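PDB 6GMM: adhesin LabA from Helicobacter pylori, which probably attaches the bacterium to the gastric mucosa as a lectin-type surface adhesin specific for LacdiNAc glycans. Local coordinates for residues G275-P280 against N426-I431; S390-L395 against G430-Y435. All coordinates share one frame; numbering follows the deposited sequence.

Contact 1 of 2, residues G275-P280 against N426-I431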
loop_
_atom_site.group_PDB
_atom_site.type_symbol
_atom_site.label_atom_id
_atom_site.label_comp_id
_atom_site.label_asym_id
_atom_site.label_seq_id
_atom_site.Cartn_x
_atom_site.Cartn_y
_atom_site.Cartn_z
ATOM N N GLY A 275 -29.244 24.857 8.169
ATOM C CA GLY A 275 -30.534 25.534 8.238
ATOM C C GLY A 275 -31.245 25.653 6.902
ATOM O O GLY A 275 -32.468 25.639 6.866
ATOM N N LYS A 276 -30.487 25.771 5.795
ATOM C CA LYS A 276 -31.026 25.914 4.437
ATOM C C LYS A 276 -31.291 24.556 3.797
ATOM O O LYS A 276 -30.707 23.541 4.208
ATOM C CB LYS A 276 -30.054 26.726 3.560
ATOM N N THR A 277 -32.182 24.537 2.789
ATOM C CA THR A 277 -32.513 23.324 2.042
ATOM C C THR A 277 -31.341 22.996 1.114
ATOM O O THR A 277 -30.783 23.901 0.488
ATOM C CB THR A 277 -33.833 23.536 1.259
ATOM O OG1 THR A 277 -34.879 23.835 2.181
ATOM C CG2 THR A 277 -34.240 22.325 0.428
ATOM N N PHE A 278 -30.965 21.716 1.033
ATOM C CA PHE A 278 -29.892 21.277 0.126
ATOM C C PHE A 278 -30.538 20.577 -1.059
ATOM O O PHE A 278 -31.311 19.626 -0.885
ATOM C CB PHE A 278 -28.852 20.362 0.833
ATOM C CG PHE A 278 -27.762 19.767 -0.042
ATOM C CD1 PHE A 278 -26.596 20.480 -0.315
ATOM C CD2 PHE A 278 -27.884 18.480 -0.559
ATOM C CE1 PHE A 278 -25.590 19.930 -1.121
ATOM C CE2 PHE A 278 -26.899 17.946 -1.390
ATOM C CZ PHE A 278 -25.736 18.659 -1.641
ATOM N N ASN A 279 -30.262 21.083 -2.260
ATOM C CA ASN A 279 -30.771 20.510 -3.495
ATOM C C ASN A 279 -29.698 19.557 -4.059
ATOM O O ASN A 279 -28.657 20.005 -4.546
ATOM C CB ASN A 279 -31.154 21.605 -4.494
ATOM C CG ASN A 279 -31.739 21.086 -5.789
ATOM O OD1 ASN A 279 -31.666 19.892 -6.129
ATOM N ND2 ASN A 279 -32.281 21.994 -6.568
ATOM N N PRO A 280 -29.940 18.229 -3.994
ATOM C CA PRO A 280 -28.928 17.276 -4.487
ATOM C C PRO A 280 -28.697 17.307 -5.995
ATOM O O PRO A 280 -27.705 16.794 -6.470
ATOM C CB PRO A 280 -29.460 15.915 -4.026
ATOM C CG PRO A 280 -30.873 16.110 -3.802
ATOM C CD PRO A 280 -31.125 17.538 -3.455
ATOM N N ASN A 426 -44.728 18.103 -2.295
ATOM C CA ASN A 426 -44.382 19.340 -1.599
ATOM C C ASN A 426 -42.862 19.461 -1.408
ATOM O O ASN A 426 -42.379 20.565 -1.117
ATOM C CB ASN A 426 -45.093 19.387 -0.238
ATOM C CG ASN A 426 -45.357 20.779 0.292
ATOM O OD1 ASN A 426 -46.145 21.557 -0.268
ATOM N ND2 ASN A 426 -44.746 21.101 1.424
ATOM N N SER A 427 -42.114 18.328 -1.583
ATOM C CA SER A 427 -40.660 18.219 -1.432
ATOM C C SER A 427 -39.890 19.449 -1.921
ATOM O O SER A 427 -39.833 19.684 -3.134
ATOM C CB SER A 427 -40.122 16.960 -2.116
ATOM O OG SER A 427 -38.701 16.899 -2.085
ATOM N N PRO A 428 -39.257 20.222 -1.004
ATOM C CA PRO A 428 -38.460 21.374 -1.456
ATOM C C PRO A 428 -37.176 20.958 -2.180
ATOM O O PRO A 428 -36.613 21.769 -2.917
ATOM C CB PRO A 428 -38.180 22.149 -0.163
ATOM C CG PRO A 428 -38.249 21.142 0.908
ATOM C CD PRO A 428 -39.217 20.076 0.466
ATOM N N GLN A 429 -36.739 19.686 -1.990
ATOM C CA GLN A 429 -35.515 19.077 -2.564
ATOM C C GLN A 429 -35.734 18.410 -3.934
ATOM O O GLN A 429 -34.763 18.080 -4.602
ATOM C CB GLN A 429 -34.917 18.050 -1.581
ATOM C CG GLN A 429 -34.477 18.672 -0.263
ATOM C CD GLN A 429 -34.032 17.671 0.769
ATOM O OE1 GLN A 429 -34.806 16.808 1.222
ATOM N NE2 GLN A 429 -32.782 17.816 1.211
ATOM N N GLY A 430 -36.990 18.182 -4.322
ATOM C CA GLY A 430 -37.317 17.534 -5.589
ATOM C C GLY A 430 -37.302 16.017 -5.558
ATOM O O GLY A 430 -37.148 15.370 -6.603
ATOM N N ILE A 431 -37.451 15.450 -4.347
ATOM C CA ILE A 431 -37.518 14.011 -4.083
ATOM C C ILE A 431 -39.009 13.737 -3.800
ATOM O O ILE A 431 -39.443 13.640 -2.643
ATOM C CB ILE A 431 -36.549 13.559 -2.940
ATOM C CG1 ILE A 431 -35.085 13.989 -3.236
ATOM C CG2 ILE A 431 -36.637 12.032 -2.695
ATOM C CD1 ILE A 431 -34.243 14.263 -1.987
#
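Gln429 reaches across from the turn of 426-431 and lays its amide against the backbone of 275-280. Its CG stands anti to the carbonyl carbon (chi1 -62°) and the chain runs on extended, which carries NE2 to Phe278 O at 3.1 Å. The N-H points at the oxygen fairly directly (153°), and the bond lies close to both the carbonyl plane and the side-chain amide plane. The same NE2 is also hydrogen-bonded to Ala30 O, so two backbone carbonyls grip this nitrogen and fix the turn of the amide. The Thr277 side chain crosses Gln429 obliquely and Pro428 at about a right angle; its methyl CG2, anti to the backbone N, packs on Gln429 CG at 3.7 Å and on Pro428 CB at 4.0 Å. On the other side of Gln429 from Thr277, Pro280 CG touches Ile431 CD1 at 4.3 Å. Asn279 OD1 turns back to its own chain and accepts the N-H of Tyr281, two residues on. Within 426-431, Ser427 OG accepts from Ile431 N at 3.0 Å and, more weakly, from Gln429 and Gly430; Gly430, with positive phi, completes this tight turn. One side-chain-to-backbone hydrogen bond and small apolar contacts join these irregular loops, and just beyond Pro280 the Tyr281 hydroxyl hydrogen-bonds Gly430 O. The Phe278 side chain leaves its backbone away from 426-431 and packs on Pro32 and Ile35 of helix 32-50, while Pro280 and Ile431 both rest on Phe388 of helix 388-408. The contact thus ties the connection between helices 239-264 and 287-311 to the loop of hairpin 419-423/433-437.

Contact 2 of 2, residues S390-L395 against G430-Y435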
loop_
_atom_site.group_PDB
_atom_site.type_symbol
_atom_site.label_atom_id
_atom_site.label_comp_id
_atom_site.label_asym_id
_atom_site.label_seq_id
_atom_site.Cartn_x
_atom_site.Cartn_y
_atom_site.Cartn_z
ATOM N N SER A 390 -29.459 9.974 -11.761
ATOM C CA SER A 390 -29.366 8.589 -12.228
ATOM C C SER A 390 -29.534 7.560 -11.116
ATOM O O SER A 390 -30.139 6.512 -11.338
ATOM C CB SER A 390 -28.023 8.364 -12.911
ATOM O OG SER A 390 -27.929 7.003 -13.293
ATOM N N GLN A 391 -28.955 7.833 -9.944
ATOM C CA GLN A 391 -29.021 6.956 -8.777
ATOM C C GLN A 391 -30.433 6.885 -8.211
ATOM O O GLN A 391 -30.897 5.801 -7.854
ATOM C CB GLN A 391 -28.004 7.396 -7.711
ATOM C CG GLN A 391 -26.540 7.030 -8.011
ATOM C CD GLN A 391 -26.337 5.532 -8.136
ATOM O OE1 GLN A 391 -26.135 4.825 -7.143
ATOM N NE2 GLN A 391 -26.397 5.015 -9.364
ATOM N N TYR A 392 -31.143 8.026 -8.201
ATOM C CA TYR A 392 -32.525 8.125 -7.738
ATOM C C TYR A 392 -33.480 7.377 -8.672
ATOM O O TYR A 392 -34.349 6.642 -8.193
ATOM C CB TYR A 392 -32.916 9.592 -7.489
ATOM C CG TYR A 392 -34.311 9.813 -6.936
ATOM C CD1 TYR A 392 -34.753 9.133 -5.801
ATOM C CD2 TYR A 392 -35.156 10.770 -7.489
ATOM C CE1 TYR A 392 -36.035 9.342 -5.285
ATOM C CE2 TYR A 392 -36.439 10.974 -6.993
ATOM C CZ TYR A 392 -36.871 10.268 -5.884
ATOM O OH TYR A 392 -38.124 10.504 -5.376
ATOM N N GLN A 393 -33.271 7.501 -10.000
ATOM C CA GLN A 393 -34.021 6.779 -11.039
ATOM C C GLN A 393 -33.798 5.270 -10.828
ATOM O O GLN A 393 -34.731 4.492 -10.978
ATOM C CB GLN A 393 -33.497 7.167 -12.435
ATOM C CG GLN A 393 -34.293 6.566 -13.582
ATOM C CD GLN A 393 -33.792 7.022 -14.923
ATOM O OE1 GLN A 393 -33.030 6.322 -15.599
ATOM N NE2 GLN A 393 -34.229 8.202 -15.351
ATOM N N LYS A 394 -32.564 4.871 -10.479
ATOM C CA LYS A 394 -32.206 3.470 -10.227
ATOM C C LYS A 394 -33.000 2.870 -9.032
ATOM O O LYS A 394 -33.425 1.712 -9.106
ATOM C CB LYS A 394 -30.687 3.305 -10.054
ATOM N N LEU A 395 -33.272 3.693 -7.989
ATOM C CA LEU A 395 -34.045 3.315 -6.792
ATOM C C LEU A 395 -35.474 2.940 -7.182
ATOM O O LEU A 395 -36.038 1.979 -6.639
ATOM C CB LEU A 395 -34.045 4.472 -5.767
ATOM C CG LEU A 395 -34.683 4.224 -4.379
ATOM C CD1 LEU A 395 -34.048 3.009 -3.668
ATOM C CD2 LEU A 395 -34.544 5.451 -3.505
ATOM N N GLY A 430 -36.990 18.182 -4.322
ATOM C CA GLY A 430 -37.317 17.534 -5.589
ATOM C C GLY A 430 -37.302 16.017 -5.558
ATOM O O GLY A 430 -37.148 15.370 -6.603
ATOM N N ILE A 431 -37.451 15.450 -4.347
ATOM C CA ILE A 431 -37.518 14.011 -4.083
ATOM C C ILE A 431 -39.009 13.737 -3.800
ATOM O O ILE A 431 -39.443 13.640 -2.643
ATOM C CB ILE A 431 -36.549 13.559 -2.940
ATOM C CG1 ILE A 431 -35.085 13.989 -3.236
ATOM C CG2 ILE A 431 -36.637 12.032 -2.695
ATOM C CD1 ILE A 431 -34.243 14.263 -1.987
ATOM N N GLN A 432 -39.788 13.686 -4.892
ATOM C CA GLN A 432 -41.240 13.487 -4.880
ATOM C C GLN A 432 -41.666 12.108 -4.368
ATOM O O GLN A 432 -42.801 11.957 -3.925
ATOM C CB GLN A 432 -41.864 13.791 -6.259
ATOM C CG GLN A 432 -41.390 12.900 -7.413
ATOM C CD GLN A 432 -40.190 13.469 -8.133
ATOM O OE1 GLN A 432 -40.307 14.383 -8.958
ATOM N NE2 GLN A 432 -39.013 12.927 -7.858
ATOM N N ASP A 433 -40.780 11.101 -4.445
ATOM C CA ASP A 433 -41.116 9.756 -3.979
ATOM C C ASP A 433 -40.165 9.302 -2.893
ATOM O O ASP A 433 -38.938 9.338 -3.060
ATOM C CB ASP A 433 -41.198 8.749 -5.138
ATOM C CG ASP A 433 -42.442 8.927 -5.987
ATOM O OD1 ASP A 433 -42.417 9.777 -6.901
ATOM O OD2 ASP A 433 -43.451 8.231 -5.718
ATOM N N ASN A 434 -40.751 8.952 -1.750
ATOM C CA ASN A 434 -40.045 8.484 -0.575
ATOM C C ASN A 434 -40.179 6.979 -0.549
ATOM O O ASN A 434 -41.295 6.457 -0.500
ATOM C CB ASN A 434 -40.622 9.130 0.680
ATOM C CG ASN A 434 -39.819 10.307 1.177
ATOM O OD1 ASN A 434 -39.301 11.127 0.399
ATOM N ND2 ASN A 434 -39.707 10.415 2.496
ATOM N N TYR A 435 -39.049 6.279 -0.663
ATOM C CA TYR A 435 -39.054 4.829 -0.705
ATOM C C TYR A 435 -38.751 4.259 0.660
ATOM O O TYR A 435 -38.078 4.897 1.478
ATOM C CB TYR A 435 -38.096 4.304 -1.778
ATOM C CG TYR A 435 -38.532 4.640 -3.187
ATOM C CD1 TYR A 435 -39.334 3.769 -3.913
ATOM C CD2 TYR A 435 -38.099 5.810 -3.814
ATOM C CE1 TYR A 435 -39.712 4.058 -5.224
ATOM C CE2 TYR A 435 -38.476 6.112 -5.122
ATOM C CZ TYR A 435 -39.293 5.237 -5.819
ATOM O OH TYR A 435 -39.700 5.538 -7.094
#
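Tyr392 is the bump that helix 390-395 pushes into the bend between 430 and 435. With CG anti to the backbone N (chi1 -177°), its ring extends out from the helix, and its tip enters a hollow lined by Ile431, Gln432, Asp433 and Tyr435. The hydroxyl donates to Asp433 O at 2.7 Å, in the carbonyl plane and on a lone pair, so the deepest point of the insertion is held by a side-chain-to-backbone hydrogen bond. Ile431 CG2 closes in on the same tip, 3.7 Å from Tyr392 CZ. Gln432, bent at chi2, brings its amide almost coplanar with the ring (16°) and sets NE2 against the ring edge, 3.3 Å from Tyr392 CE2. One helical turn on, Leu395 makes a second, shallower bump: CG sits off-centre against the Tyr435 ring in a CH-pi contact, 4.3 Å from its centroid, while CD2 comes to 3.6 Å from Tyr435 CD2. The Tyr435 edge fits beside Tyr392, joining the two bumps. The helix segment 390-395 and strand segment 433-435 cross at 64°; helix 4-28 packs alongside, Ile26 against Tyr392 and Tyr19 against Tyr435, and strand 419-423 pairs with 433-437.

Overall arrangement
From the N terminus the chain runs through helix 4-28, which flanks contact 2, and helix 32-50, which flanks contact 1, then through the long helices to the loop 275-280. Contact 1 closes from there to 426-431, a span of 145 intervening residues, mostly helical. Contact 2 begins inside that span, on helix 388-408, and closes on 430-435 after 34 intervening residues, so the two closures overlap in sequence, sharing Gly430 and Ile431, and cross rather than nest. Their centres lie about 13 Å apart. Together they anchor successive parts of one hairpin: contact 1 joins its loop to the link between helices 239-264 and 287-311, contact 2 its returning strand to helix 388-408.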